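Local coordinates for protein methylaspartate ammonia-lyase (Citrobacter amalonaticus, PDB 1KKO) that catalyses the reversible, magnesium-dependent anti elimination of ammonia from L-threo-3-methylaspartate to give mesaconate, as a homodimer of the enolase superfamily, at residues S13-F17 with C361-E365; E51-V55 with V66-A70. One frame throughout, in Å; residues are numbered along the deposited sequence.

Contact 1: S13-F17 with C361-E365. With SO4 (sulfate ion), chain C.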
loop_
_atom_site.group_PDB
_atom_site.type_symbol
_atom_site.label_atom_id
_atom_site.label_comp_id
_atom_site.label_asym_id
_atom_site.label_seq_id
_atom_site.Cartn_x
_atom_site.Cartn_y
_atom_site.Cartn_z
ATOM N N SER A 13 7.919 7.300 1.499
ATOM C CA SER A 13 7.580 6.067 2.193
ATOM C C SER A 13 6.088 6.100 2.548
ATOM O O SER A 13 5.383 7.070 2.251
ATOM C CB SER A 13 8.455 5.866 3.414
ATOM O OG SER A 13 8.317 6.930 4.322
ATOM N N SER A 14 5.592 5.050 3.186
ATOM C CA SER A 14 4.153 4.885 3.344
ATOM C C SER A 14 3.550 5.477 4.603
ATOM O O SER A 14 2.404 5.193 4.919
ATOM C CB SER A 14 3.775 3.419 3.222
ATOM O OG SER A 14 3.845 2.989 1.871
ATOM N N PHE A 15 4.284 6.321 5.318
ATOM C CA PHE A 15 3.646 7.068 6.375
ATOM C C PHE A 15 4.365 8.398 6.583
ATOM O O PHE A 15 4.643 9.102 5.608
ATOM C CB PHE A 15 3.372 6.235 7.651
ATOM C CG PHE A 15 2.187 6.755 8.432
ATOM C CD1 PHE A 15 0.934 6.811 7.829
ATOM C CD2 PHE A 15 2.327 7.239 9.712
ATOM C CE1 PHE A 15 -0.131 7.348 8.479
ATOM C CE2 PHE A 15 1.229 7.763 10.384
ATOM C CZ PHE A 15 0.012 7.815 9.765
ATOM N N TYR A 16 4.627 8.734 7.838
ATOM C CA TYR A 16 5.173 10.017 8.262
ATOM C C TYR A 16 6.241 9.781 9.305
ATOM O O TYR A 16 6.239 8.767 10.004
ATOM C CB TYR A 16 4.029 10.908 8.852
ATOM C CG TYR A 16 3.053 11.163 7.756
ATOM C CD1 TYR A 16 2.114 10.210 7.421
ATOM C CD2 TYR A 16 3.166 12.282 6.945
ATOM C CE1 TYR A 16 1.313 10.372 6.322
ATOM C CE2 TYR A 16 2.375 12.444 5.846
ATOM C CZ TYR A 16 1.461 11.477 5.524
ATOM O OH TYR A 16 0.686 11.594 4.406
ATOM N N PHE A 17 7.181 10.710 9.379
ATOM C CA PHE A 17 8.091 10.803 10.510
ATOM C C PHE A 17 7.399 11.681 11.540
ATOM O O PHE A 17 7.044 12.822 11.232
ATOM C CB PHE A 17 9.406 11.464 10.115
ATOM C CG PHE A 17 10.254 10.645 9.185
ATOM C CD1 PHE A 17 10.722 9.410 9.580
ATOM C CD2 PHE A 17 10.596 11.120 7.935
ATOM C CE1 PHE A 17 11.507 8.663 8.731
ATOM C CE2 PHE A 17 11.397 10.366 7.106
ATOM C CZ PHE A 17 11.833 9.140 7.503
ATOM N N CYS A 361 5.060 1.223 9.803
ATOM C CA CYS A 361 4.148 1.748 8.795
ATOM C C CYS A 361 4.871 2.687 7.836
ATOM O O CYS A 361 4.407 2.907 6.727
ATOM C CB CYS A 361 2.978 2.499 9.432
ATOM S SG CYS A 361 3.414 3.908 10.462
ATOM N N ASN A 362 6.025 3.206 8.244
ATOM C CA ASN A 362 6.728 4.214 7.469
ATOM C C ASN A 362 7.783 3.676 6.524
ATOM O O ASN A 362 8.652 4.420 6.113
ATOM C CB ASN A 362 7.368 5.259 8.383
ATOM C CG ASN A 362 7.767 6.505 7.636
ATOM O OD1 ASN A 362 7.031 6.978 6.758
ATOM N ND2 ASN A 362 8.925 7.054 7.984
ATOM N N GLU A 363 7.702 2.405 6.152
ATOM C CA GLU A 363 8.637 1.866 5.182
ATOM C C GLU A 363 7.931 1.730 3.829
ATOM O O GLU A 363 7.042 2.529 3.540
ATOM C CB GLU A 363 9.387 0.633 5.698
ATOM C CG GLU A 363 8.574 -0.568 6.115
ATOM C CD GLU A 363 9.493 -1.629 6.708
ATOM O OE1 GLU A 363 9.410 -1.912 7.926
ATOM O OE2 GLU A 363 10.306 -2.174 5.944
ATOM N N THR A 364 8.347 0.793 2.978
ATOM C CA THR A 364 7.864 0.780 1.596
ATOM C C THR A 364 7.389 -0.580 1.142
ATOM O O THR A 364 7.527 -1.577 1.826
ATOM C CB THR A 364 8.945 1.236 0.603
ATOM O OG1 THR A 364 9.931 0.195 0.457
ATOM C CG2 THR A 364 9.677 2.469 1.080
ATOM N N GLU A 365 6.828 -0.608 -0.058
ATOM C CA GLU A 365 6.382 -1.851 -0.650
ATOM C C GLU A 365 7.564 -2.773 -0.918
ATOM O O GLU A 365 7.460 -3.984 -0.751
ATOM C CB GLU A 365 5.527 -1.596 -1.900
ATOM C CG GLU A 365 6.222 -1.523 -3.258
ATOM C CD GLU A 365 7.066 -0.288 -3.522
ATOM O OE1 GLU A 365 7.435 0.444 -2.581
ATOM O OE2 GLU A 365 7.387 -0.072 -4.710
HETATM S S SO4 C . 5.458 1.906 13.621
HETATM O O1 SO4 C . 6.746 2.460 13.132
HETATM O O2 SO4 C . 4.847 3.069 14.368
HETATM O O3 SO4 C . 4.614 1.512 12.499
HETATM O O4 SO4 C . 5.608 0.772 14.565
#
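Asn-362 supplies most of the polar bonding. Its OD1 accepts a hydrogen bond from Ser-13 OG at 2.8 Å and a weak one from Phe-15 N at 3.2 Å. One backbone bond joins the segments as well, from Ser-14 N to Glu-363 O at 2.9 Å. These bonds hold the corner at Ser-14 and Phe-15 against loop residues 361-364. Ring contacts add to this. Asn-362 ND2 lies over one face of the Phe-17 ring, 3.1 Å from CE1. Cys-361 SG sits obliquely to the Phe-15 ring, 4.3 Å from its centroid. At the far end, Thr-364 is the N-cap of helix 365-378. The second subunit also reaches the corner, where its Asn-396 hydrogen-bonds Ser-14 OG. Cys-361 N donates to sulfate O3 at 2.7 Å. Lys-331, the proton acceptor, binds the same sulfate, as do Thr-360 and Gln-172. The contact joins the N-terminal domain to a substrate-binding loop of the barrel. The sulfate is held by substrate-site residues, so it probably occupies part of the substrate pocket.

Contact 2: E51-V55 with V66-A70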
loop_
_atom_site.group_PDB
_atom_site.type_symbol
_atom_site.label_atom_id
_atom_site.label_comp_id
_atom_site.label_asym_id
_atom_site.label_seq_id
_atom_site.Cartn_x
_atom_site.Cartn_y
_atom_site.Cartn_z
ATOM N N GLU A 51 9.931 9.707 3.964
ATOM C CA GLU A 51 10.747 9.636 2.757
ATOM C C GLU A 51 11.558 8.373 2.707
ATOM O O GLU A 51 11.827 7.745 3.735
ATOM C CB GLU A 51 11.689 10.832 2.645
ATOM C CG GLU A 51 10.944 12.151 2.553
ATOM C CD GLU A 51 11.826 13.338 2.241
ATOM O OE1 GLU A 51 12.920 13.162 1.667
ATOM O OE2 GLU A 51 11.390 14.466 2.541
ATOM N N CYS A 52 11.928 7.990 1.498
ATOM C CA CYS A 52 12.815 6.865 1.299
ATOM C C CYS A 52 13.780 7.193 0.172
ATOM O O CYS A 52 13.644 8.193 -0.520
ATOM C CB CYS A 52 12.017 5.601 0.967
ATOM S SG CYS A 52 11.029 5.749 -0.545
ATOM N N VAL A 53 14.775 6.335 0.007
ATOM C CA VAL A 53 15.647 6.390 -1.153
ATOM C C VAL A 53 15.674 5.002 -1.757
ATOM O O VAL A 53 16.075 4.038 -1.101
ATOM C CB VAL A 53 17.079 6.836 -0.830
ATOM C CG1 VAL A 53 17.978 6.683 -2.069
ATOM C CG2 VAL A 53 17.088 8.261 -0.322
ATOM N N SER A 54 15.228 4.886 -3.004
ATOM C CA SER A 54 15.275 3.618 -3.695
ATOM C C SER A 54 16.670 3.391 -4.247
ATOM O O SER A 54 17.277 4.290 -4.813
ATOM C CB SER A 54 14.286 3.572 -4.856
ATOM O OG SER A 54 12.933 3.540 -4.431
ATOM N N VAL A 55 17.141 2.170 -4.065
ATOM C CA VAL A 55 18.410 1.706 -4.594
ATOM C C VAL A 55 18.106 0.744 -5.732
ATOM O O VAL A 55 17.336 -0.189 -5.558
ATOM C CB VAL A 55 19.196 0.924 -3.506
ATOM C CG1 VAL A 55 20.561 0.496 -4.022
ATOM C CG2 VAL A 55 19.335 1.777 -2.251
ATOM N N VAL A 66 16.472 -4.290 -6.547
ATOM C CA VAL A 66 15.903 -3.152 -5.851
ATOM C C VAL A 66 15.861 -3.302 -4.338
ATOM O O VAL A 66 15.747 -4.407 -3.787
ATOM C CB VAL A 66 14.462 -2.841 -6.364
ATOM C CG1 VAL A 66 14.472 -2.576 -7.850
ATOM C CG2 VAL A 66 13.490 -3.975 -6.053
ATOM N N GLY A 67 15.966 -2.161 -3.677
ATOM C CA GLY A 67 15.845 -2.084 -2.236
ATOM C C GLY A 67 15.506 -0.660 -1.870
ATOM O O GLY A 67 15.804 0.265 -2.619
ATOM N N ASP A 68 14.906 -0.456 -0.700
ATOM C CA ASP A 68 14.559 0.887 -0.252
ATOM C C ASP A 68 15.138 1.223 1.106
ATOM O O ASP A 68 14.933 0.507 2.086
ATOM C CB ASP A 68 13.042 1.048 -0.156
ATOM C CG ASP A 68 12.381 1.342 -1.476
ATOM O OD1 ASP A 68 13.055 1.818 -2.398
ATOM O OD2 ASP A 68 11.173 1.132 -1.647
ATOM N N CYS A 69 15.843 2.340 1.136
ATOM C CA CYS A 69 16.302 2.924 2.375
ATOM C C CYS A 69 15.092 3.571 3.029
ATOM O O CYS A 69 14.475 4.453 2.429
ATOM C CB CYS A 69 17.360 3.985 2.104
ATOM S SG CYS A 69 18.800 3.392 1.185
ATOM N N ALA A 70 14.776 3.165 4.259
ATOM C CA ALA A 70 13.599 3.659 4.965
ATOM C C ALA A 70 13.867 3.580 6.452
ATOM O O ALA A 70 14.687 2.768 6.896
ATOM C CB ALA A 70 12.371 2.839 4.610
#
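Strand 51-55 and strand 66-69 run antiparallel. Their axes come within 4.5 Å, and their directions differ by 154°. Val-53 and Cys-69 form a hydrogen-bonded pair, with Val-53 N to Cys-69 O at 3.1 Å and Cys-69 N to Val-53 O at 2.8 Å. Val-55 and Gly-67 form the next such pair, with Val-55 N to Gly-67 O at 2.7 Å and Gly-67 N to Val-55 O at 3.1 Å. Between them lies the non-hydrogen-bonded pair Ser-54 and Asp-68, whose CA atoms are 4.5 Å apart. A CA-H...O contact from Val-66 CA to Val-55 O, 3.3 Å, adds to the pairing. These are the two arms of a beta hairpin in the three-stranded antiparallel sheet of the N-terminal domain, the domain that accompanies the barrel in the enolase superfamily. Strand 3-18 flanks the other edge of strand 47-59. The side chains divide between the two faces. Val-53, Val-55 and Cys-69 share an apolar face. Val-53 CB is 4.1 Å from Cys-69 CB, and Val-55 CG2 is 3.8 Å from Cys-69 SG. Helix 86-101 packs on Val-53. The opposite face carries Ser-54 and Asp-68. Ser-54 OG donates to Asp-68 OD1 at 2.7 Å, and Arg-404 of the second subunit also hydrogen-bonds Ser-54 OG. Asp-68 OD2 is hydrogen-bonded to Thr-364.

How the contacts relate
Both contacts are buried, and both reach the second subunit. Contact 1 joins the N-terminal domain to a barrel loop, between segments 344 residues apart. Contact 2 lies within one hairpin of the N-terminal domain. Their bonding differs accordingly: contact 1 relies largely on side chains at irregular backbone, contact 2 on regular strand pairing. Strands 3-18 and 47-59 are neighbours in one sheet, so the two contacts share it. They also touch directly. Thr-364 OG1 and Asp-68 OD2 are 2.6 Å apart, a hydrogen bond between the barrel loop and the hairpin. Phe-17 CE2 packs 3.5 Å from Glu-51 N. Of the two, contact 1 holds a substrate-binding residue, Cys-361.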